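Cyclic GMP-AMP synthase-like receptor (Tribolium castaneum, PDB 7LT2) senses cytoplasmic double-stranded RNA and in response joins ATP and GTP into the cyclic dinucleotide 2',3'-cGAMP, which triggers innate immune signalling. Local coordinates at residues Y279-K282 against T283-H287; L309-Y312 against N313-I316; S243-E246 against Q247-V250. All coordinates share one frame; numbering follows the deposited sequence.

Contact 3 lies at the start of helix 245-251 in the nucleotidyltransferase domain, contacts 1 and 2 on helices 278-291 and 301-318 of the HhH/H2TH-like domain. Glu-248 of contact 3 joins the two domains: its OE1 forms a salt bridge with Lys-282 NZ (2.7 Å) and its OE2 a probable hydrogen bond with Tyr-279 OH (2.7 Å), both in contact 1. All three belong to the predicted ATP site. Contacts 1 and 2, centres 11 Å apart, meet through apolar packing, with Ile-281 CG1 lying 3.6 Å from Tyr-312 CE1. Contacts 2 and 3 do not touch, their nearest atoms about 14 Å apart, and contact 1 lies against both.

Contact 1: residues Y279-K282 against T283-H287; sequences YYIK and TVFLH
With chi1 of -64°, Thr-283 turns OG1 back beside its own backbone N, toward the preceding helical turn, while Tyr-279 swings its ring beside its carbonyl carbon (chi1 -173°). Hydroxyl and ring thus meet: OG1 lies over one ring face, offset toward the rim, 3.4 Å from CE2. The same hydroxyl donates to Tyr-279 O at 2.8 Å, and Thr-283 N donates to that oxygen too. The two donors approach from opposite faces of the carbonyl plane, each tilted 31° from it, so one buried threonine grips one carbonyl twice. Threonine suits the place because its short hydroxyl can fold back onto the helix while its methyl CG2 lies anti to the backbone N; the side chain also touches Leu-331. A water completes the arrangement, donating to Thr-283 OG1 at 2.7 Å and to Tyr-279 OH at 3.0 Å; that phenol is also bonded to Glu-248. Lys-282 stretches out fully to carry NZ to salt bridges with Glu-248 and Asp-61. On another side of the helix Ile-281 CG2 packs 4.2 Å from Phe-285 CE1, and both side chains rest on helix 258-272. The threonine hydroxyl adds a second bond to the usual i to i+4 pattern near the start of helix 278-291, where residues 279-282 form part of the ATP site inferred from related enzymes.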
loop_
_atom_site.group_PDB
_atom_site.type_symbol
_atom_site.label_atom_id
_atom_site.label_comp_id
_atom_site.label_asym_id
_atom_site.label_seq_id
_atom_site.Cartn_x
_atom_site.Cartn_y
_atom_site.Cartn_z
ATOM N N TYR A 279 4.027 0.064 8.130
ATOM C CA TYR A 279 3.496 1.415 7.954
ATOM C C TYR A 279 3.862 2.317 9.123
ATOM O O TYR A 279 3.917 3.542 8.962
ATOM C CB TYR A 279 1.977 1.390 7.767
ATOM C CG TYR A 279 1.396 2.750 7.410
ATOM C CD1 TYR A 279 1.668 3.346 6.180
ATOM C CD2 TYR A 279 0.590 3.439 8.305
ATOM C CE1 TYR A 279 1.138 4.591 5.850
ATOM C CE2 TYR A 279 0.055 4.678 7.983
ATOM C CZ TYR A 279 0.336 5.253 6.760
ATOM O OH TYR A 279 -0.204 6.485 6.457
ATOM N N TYR A 280 4.110 1.738 10.301
ATOM C CA TYR A 280 4.529 2.556 11.434
ATOM C C TYR A 280 5.920 3.128 11.200
ATOM O O TYR A 280 6.206 4.265 11.592
ATOM C CB TYR A 280 4.496 1.743 12.735
ATOM C CG TYR A 280 3.183 1.032 13.015
ATOM C CD1 TYR A 280 2.014 1.382 12.348
ATOM C CD2 TYR A 280 3.119 0.014 13.952
ATOM C CE1 TYR A 280 0.821 0.726 12.601
ATOM C CE2 TYR A 280 1.931 -0.643 14.219
ATOM C CZ TYR A 280 0.787 -0.282 13.538
ATOM O OH TYR A 280 -0.399 -0.934 13.793
ATOM N N ILE A 281 6.800 2.349 10.563
ATOM C CA ILE A 281 8.119 2.860 10.200
ATOM C C ILE A 281 7.997 3.911 9.104
ATOM O O ILE A 281 8.635 4.970 9.167
ATOM C CB ILE A 281 9.041 1.703 9.778
ATOM C CG1 ILE A 281 9.324 0.793 10.975
ATOM C CG2 ILE A 281 10.351 2.234 9.210
ATOM C CD1 ILE A 281 9.968 -0.524 10.597
ATOM N N LYS A 282 7.177 3.637 8.083
ATOM C CA LYS A 282 6.917 4.639 7.051
ATOM C C LYS A 282 6.415 5.936 7.671
ATOM O O LYS A 282 6.857 7.028 7.294
ATOM C CB LYS A 282 5.900 4.099 6.042
ATOM C CG LYS A 282 5.746 4.954 4.783
ATOM C CD LYS A 282 4.560 4.492 3.944
ATOM C CE LYS A 282 4.444 5.293 2.650
ATOM N NZ LYS A 282 3.178 4.980 1.926
ATOM N N THR A 283 5.510 5.826 8.651
ATOM C CA THR A 283 4.954 7.006 9.307
ATOM C C THR A 283 6.031 7.794 10.040
ATOM O O THR A 283 6.044 9.031 9.996
ATOM C CB THR A 283 3.840 6.593 10.272
ATOM O OG1 THR A 283 2.761 5.999 9.536
ATOM C CG2 THR A 283 3.318 7.802 11.038
ATOM N N VAL A 284 6.936 7.100 10.736
ATOM C CA VAL A 284 8.043 7.789 11.394
ATOM C C VAL A 284 8.839 8.605 10.381
ATOM O O VAL A 284 9.203 9.759 10.639
ATOM C CB VAL A 284 8.932 6.780 12.145
ATOM C CG1 VAL A 284 10.264 7.403 12.521
ATOM C CG2 VAL A 284 8.215 6.277 13.392
ATOM N N PHE A 285 9.084 8.042 9.195
ATOM C CA PHE A 285 9.846 8.782 8.190
ATOM C C PHE A 285 9.068 9.971 7.633
ATOM O O PHE A 285 9.675 10.997 7.311
ATOM C CB PHE A 285 10.300 7.848 7.063
ATOM C CG PHE A 285 11.622 7.189 7.336
ATOM C CD1 PHE A 285 11.695 6.081 8.167
ATOM C CD2 PHE A 285 12.795 7.700 6.792
ATOM C CE1 PHE A 285 12.911 5.478 8.436
ATOM C CE2 PHE A 285 14.017 7.103 7.055
ATOM C CZ PHE A 285 14.077 5.989 7.880
ATOM N N LEU A 286 7.737 9.873 7.524
ATOM C CA LEU A 286 6.948 11.050 7.161
ATOM C C LEU A 286 7.144 12.173 8.173
ATOM O O LEU A 286 7.304 13.338 7.795
ATOM C CB LEU A 286 5.465 10.690 7.040
ATOM C CG LEU A 286 5.049 9.728 5.927
ATOM C CD1 LEU A 286 3.562 9.439 6.008
ATOM C CD2 LEU A 286 5.407 10.297 4.555
ATOM N N HIS A 287 7.148 11.838 9.467
ATOM C CA HIS A 287 7.422 12.845 10.487
ATOM C C HIS A 287 8.838 13.391 10.363
ATOM O O HIS A 287 9.057 14.597 10.515
ATOM C CB HIS A 287 7.201 12.258 11.880
ATOM C CG HIS A 287 5.767 11.987 12.191
ATOM N ND1 HIS A 287 4.812 12.981 12.208
ATOM C CD2 HIS A 287 5.120 10.836 12.488
ATOM C CE1 HIS A 287 3.640 12.455 12.511
ATOM N NE2 HIS A 287 3.799 11.156 12.688
HETATM O O HOH W 1 0.850 7.848 8.900
#

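Contact 2: residues L309-Y312 against N313-I316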
loop_
_atom_site.group_PDB
_atom_site.type_symbol
_atom_site.label_atom_id
_atom_site.label_comp_id
_atom_site.label_asym_id
_atom_site.label_seq_id
_atom_site.Cartn_x
_atom_site.Cartn_y
_atom_site.Cartn_z
ATOM N N LEU A 309 17.472 5.913 12.639
ATOM C CA LEU A 309 17.312 4.798 13.568
ATOM C C LEU A 309 17.182 5.294 15.002
ATOM O O LEU A 309 16.342 4.799 15.763
ATOM C CB LEU A 309 18.487 3.826 13.443
ATOM C CG LEU A 309 18.511 2.630 14.407
ATOM C CD1 LEU A 309 17.303 1.715 14.224
ATOM C CD2 LEU A 309 19.803 1.836 14.252
ATOM N N ARG A 310 17.999 6.279 15.385
ATOM C CA ARG A 310 17.888 6.871 16.715
ATOM C C ARG A 310 16.522 7.515 16.930
ATOM O O ARG A 310 15.917 7.363 18.000
ATOM C CB ARG A 310 18.998 7.903 16.917
ATOM C CG ARG A 310 20.398 7.314 17.011
ATOM C CD ARG A 310 21.429 8.408 17.242
ATOM N NE ARG A 310 22.795 7.906 17.154
ATOM C CZ ARG A 310 23.462 7.369 18.165
ATOM N NH1 ARG A 310 22.919 7.249 19.367
ATOM N NH2 ARG A 310 24.706 6.943 17.967
ATOM N N GLU A 311 16.027 8.252 15.923
ATOM C CA GLU A 311 14.744 8.941 16.059
ATOM C C GLU A 311 13.587 7.942 16.063
ATOM O O GLU A 311 12.611 8.120 16.802
ATOM C CB GLU A 311 14.588 9.993 14.950
ATOM C CG GLU A 311 14.843 11.427 15.414
ATOM C CD GLU A 311 13.817 11.891 16.419
ATOM O OE1 GLU A 311 12.651 12.094 16.014
ATOM O OE2 GLU A 311 14.182 12.048 17.609
ATOM N N TYR A 312 13.691 6.883 15.255
ATOM C CA TYR A 312 12.729 5.784 15.301
ATOM C C TYR A 312 12.650 5.177 16.700
ATOM O O TYR A 312 11.554 4.915 17.213
ATOM C CB TYR A 312 13.126 4.738 14.253
ATOM C CG TYR A 312 12.412 3.408 14.312
ATOM C CD1 TYR A 312 11.042 3.323 14.135
ATOM C CD2 TYR A 312 13.126 2.230 14.490
ATOM C CE1 TYR A 312 10.393 2.102 14.170
ATOM C CE2 TYR A 312 12.491 1.007 14.520
ATOM C CZ TYR A 312 11.126 0.947 14.358
ATOM O OH TYR A 312 10.500 -0.277 14.388
ATOM N N ASN A 313 13.802 4.975 17.344
ATOM C CA ASN A 313 13.799 4.457 18.707
ATOM C C ASN A 313 13.102 5.405 19.676
ATOM O O ASN A 313 12.437 4.950 20.615
ATOM C CB ASN A 313 15.230 4.183 19.169
ATOM C CG ASN A 313 15.282 3.249 20.359
ATOM O OD1 ASN A 313 14.353 2.478 20.592
ATOM N ND2 ASN A 313 16.367 3.313 21.118
ATOM N N GLU A 314 13.229 6.721 19.467
ATOM C CA GLU A 314 12.576 7.672 20.367
ATOM C C GLU A 314 11.056 7.599 20.255
ATOM O O GLU A 314 10.350 7.753 21.258
ATOM C CB GLU A 314 13.064 9.093 20.085
ATOM C CG GLU A 314 14.545 9.305 20.341
ATOM C CD GLU A 314 14.919 9.151 21.804
ATOM O OE1 GLU A 314 14.014 9.200 22.666
ATOM O OE2 GLU A 314 16.124 8.980 22.093
ATOM N N PHE A 315 10.534 7.391 19.043
ATOM C CA PHE A 315 9.098 7.166 18.884
ATOM C C PHE A 315 8.651 5.930 19.651
ATOM O O PHE A 315 7.640 5.954 20.361
ATOM C CB PHE A 315 8.742 7.019 17.403
ATOM C CG PHE A 315 8.593 8.328 16.670
ATOM C CD1 PHE A 315 7.390 9.017 16.685
ATOM C CD2 PHE A 315 9.647 8.851 15.939
ATOM C CE1 PHE A 315 7.246 10.215 15.999
ATOM C CE2 PHE A 315 9.511 10.041 15.249
ATOM C CZ PHE A 315 8.307 10.726 15.279
ATOM N N ILE A 316 9.392 4.831 19.505
ATOM C CA ILE A 316 9.035 3.589 20.183
ATOM C C ILE A 316 9.109 3.770 21.693
ATOM O O ILE A 316 8.199 3.374 22.430
ATOM C CB ILE A 316 9.942 2.440 19.706
ATOM C CG1 ILE A 316 9.779 2.205 18.202
ATOM C CG2 ILE A 316 9.636 1.162 20.476
ATOM C CD1 ILE A 316 8.401 1.727 17.807
HETATM O O HOH W 2 17.392 7.247 20.457
#
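Asn-313 donates its backbone N to Leu-309 O at 3.0 Å, the first of the four i to i+4 bonds that join these two segments of helix 301-318 in the HhH/H2TH-like domain. Its side chain packs on Ile-347 of helix 337-354. Glu-314 follows on the solvent side, where a carboxylate is readily accommodated. Its CG lies 3.3 Å from Arg-310 O; beyond it the chain bends at chi2 (-65°) and leads its carboxylate away, a water spanning the rest by donating to Glu-314 OE2 at 2.7 Å and to Arg-310 O at 2.9 Å. The carboxylates of Glu-311 and Glu-314 lie nearly parallel, 17° apart; their like charges are not in contact, the two OE2 atoms being 5.8 Å apart, and the exposure of Glu-314 would let solvent screen them. Phe-315 points toward the preceding turn and sets its ring edge against it: CD2 lies 3.2 Å from Glu-311 O, and CE2 approaches Glu-311 OE1 with ring and carboxylate planes steeply inclined. The ring also packs on Val-284 of helix 278-291, a place suited to a large apolar group. Ile-316 N bonds Tyr-312 O, and its side chain lies over one face of the Tyr-312 ring. Tyrosine serves there by offering an apolar face while its OH is hydrogen-bonded to His-273 NE2; Ile-316 CG1 meets that face near its rim, 4.1 Å from Tyr-312 CE1.

Contact 3: residues S243-E246 against Q247-V250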
loop_
_atom_site.group_PDB
_atom_site.type_symbol
_atom_site.label_atom_id
_atom_site.label_comp_id
_atom_site.label_asym_id
_atom_site.label_seq_id
_atom_site.Cartn_x
_atom_site.Cartn_y
_atom_site.Cartn_z
ATOM N N SER A 243 -7.093 7.044 2.269
ATOM C CA SER A 243 -5.807 6.754 1.653
ATOM C C SER A 243 -5.225 8.048 1.103
ATOM O O SER A 243 -5.779 8.648 0.173
ATOM C CB SER A 243 -5.925 5.705 0.555
ATOM O OG SER A 243 -4.658 5.523 -0.062
ATOM N N PHE A 244 -4.116 8.479 1.697
ATOM C CA PHE A 244 -3.299 9.562 1.176
ATOM C C PHE A 244 -1.993 9.019 0.602
ATOM O O PHE A 244 -0.969 9.710 0.592
ATOM C CB PHE A 244 -3.047 10.598 2.271
ATOM C CG PHE A 244 -4.314 11.176 2.858
ATOM C CD1 PHE A 244 -5.151 11.963 2.084
ATOM C CD2 PHE A 244 -4.670 10.924 4.174
ATOM C CE1 PHE A 244 -6.323 12.496 2.610
ATOM C CE2 PHE A 244 -5.835 11.454 4.712
ATOM C CZ PHE A 244 -6.665 12.242 3.926
ATOM N N GLN A 245 -2.035 7.773 0.114
ATOM C CA GLN A 245 -0.832 7.107 -0.381
ATOM C C GLN A 245 -0.256 7.791 -1.612
ATOM O O GLN A 245 0.953 7.710 -1.850
ATOM C CB GLN A 245 -1.130 5.649 -0.722
ATOM C CG GLN A 245 -1.550 4.780 0.442
ATOM C CD GLN A 245 -2.003 3.413 -0.029
ATOM O OE1 GLN A 245 -1.197 2.489 -0.151
ATOM N NE2 GLN A 245 -3.299 3.283 -0.321
ATOM N N GLU A 246 -1.095 8.433 -2.428
ATOM C CA GLU A 246 -0.550 9.130 -3.586
ATOM C C GLU A 246 0.313 10.306 -3.150
ATOM O O GLU A 246 1.384 10.544 -3.721
ATOM C CB GLU A 246 -1.675 9.589 -4.516
ATOM C CG GLU A 246 -1.179 9.924 -5.924
ATOM C CD GLU A 246 -2.174 9.542 -7.005
ATOM O OE1 GLU A 246 -3.378 9.437 -6.699
ATOM O OE2 GLU A 246 -1.746 9.343 -8.161
ATOM N N GLN A 247 -0.119 11.027 -2.112
ATOM C CA GLN A 247 0.674 12.131 -1.579
ATOM C C GLN A 247 1.898 11.627 -0.819
ATOM O O GLN A 247 2.977 12.224 -0.915
ATOM C CB GLN A 247 -0.192 13.005 -0.674
ATOM C CG GLN A 247 -1.243 13.819 -1.427
ATOM C CD GLN A 247 -2.488 13.018 -1.769
ATOM O OE1 GLN A 247 -2.728 11.941 -1.213
ATOM N NE2 GLN A 247 -3.292 13.545 -2.686
ATOM N N GLU A 248 1.749 10.542 -0.052
ATOM C CA GLU A 248 2.898 9.967 0.648
ATOM C C GLU A 248 3.992 9.555 -0.328
ATOM O O GLU A 248 5.187 9.708 -0.039
ATOM C CB GLU A 248 2.462 8.763 1.488
ATOM C CG GLU A 248 1.620 9.116 2.699
ATOM C CD GLU A 248 1.052 7.893 3.404
ATOM O OE1 GLU A 248 1.482 6.763 3.093
ATOM O OE2 GLU A 248 0.184 8.065 4.282
ATOM N N ARG A 249 3.606 9.014 -1.484
ATOM C CA ARG A 249 4.598 8.571 -2.458
ATOM C C ARG A 249 5.419 9.742 -2.987
ATOM O O ARG A 249 6.617 9.595 -3.255
ATOM C CB ARG A 249 3.906 7.827 -3.605
ATOM C CG ARG A 249 4.873 7.164 -4.575
ATOM C CD ARG A 249 4.166 6.136 -5.430
ATOM N NE ARG A 249 3.662 5.017 -4.638
ATOM C CZ ARG A 249 2.766 4.143 -5.075
ATOM N NH1 ARG A 249 2.256 4.226 -6.292
ATOM N NH2 ARG A 249 2.364 3.164 -4.264
ATOM N N VAL A 250 4.796 10.915 -3.144
ATOM C CA VAL A 250 5.546 12.093 -3.579
ATOM C C VAL A 250 6.458 12.588 -2.462
ATOM O O VAL A 250 7.611 12.968 -2.707
ATOM C CB VAL A 250 4.587 13.200 -4.059
ATOM C CG1 VAL A 250 5.367 14.434 -4.523
ATOM C CG2 VAL A 250 3.704 12.679 -5.177
HETATM O O HOH W 3 -4.082 9.474 -2.060
HETATM O O HOH W 4 -2.362 7.049 3.587
HETATM O O HOH W 5 1.569 2.723 -1.194
#
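Glu-248 N donates to Phe-244 O at 2.9 Å, closing the first turn of helix 245-251. The carboxylate of Glu-248 returns to the same residue through a water that donates to its OE2 and accepts from Phe-244 N, so both backbone polar groups of Phe-244 are tied to one glutamate. Its extended chain also reaches Lys-282, Tyr-279 and Trp-325. Gln-245, the first helical residue, donates NE2 at 2.6 Å to OG of Ser-243, at the end of the strand before it, with the oxygen lying in the amide plane. Phe-244 occupies the N-cap position between strand 240-243 and the helix, and residues 243-248 fall within the GTP site predicted by similarity. A second water accepts from Glu-246 N at 3.2 Å and lies 2.9 Å from Gln-247 OE1. The bend of Gln-247 at chi2 (81°) curls OE1 back to the edge of the Phe-244 ring, 3.7 Å from Phe-244 CB. An amide suits this buried place because the N-H groups of NE2 can serve two carbonyls, Lys-219 O and Glu-221 O. The phenylalanine ring meets Trp-205 and Trp-325.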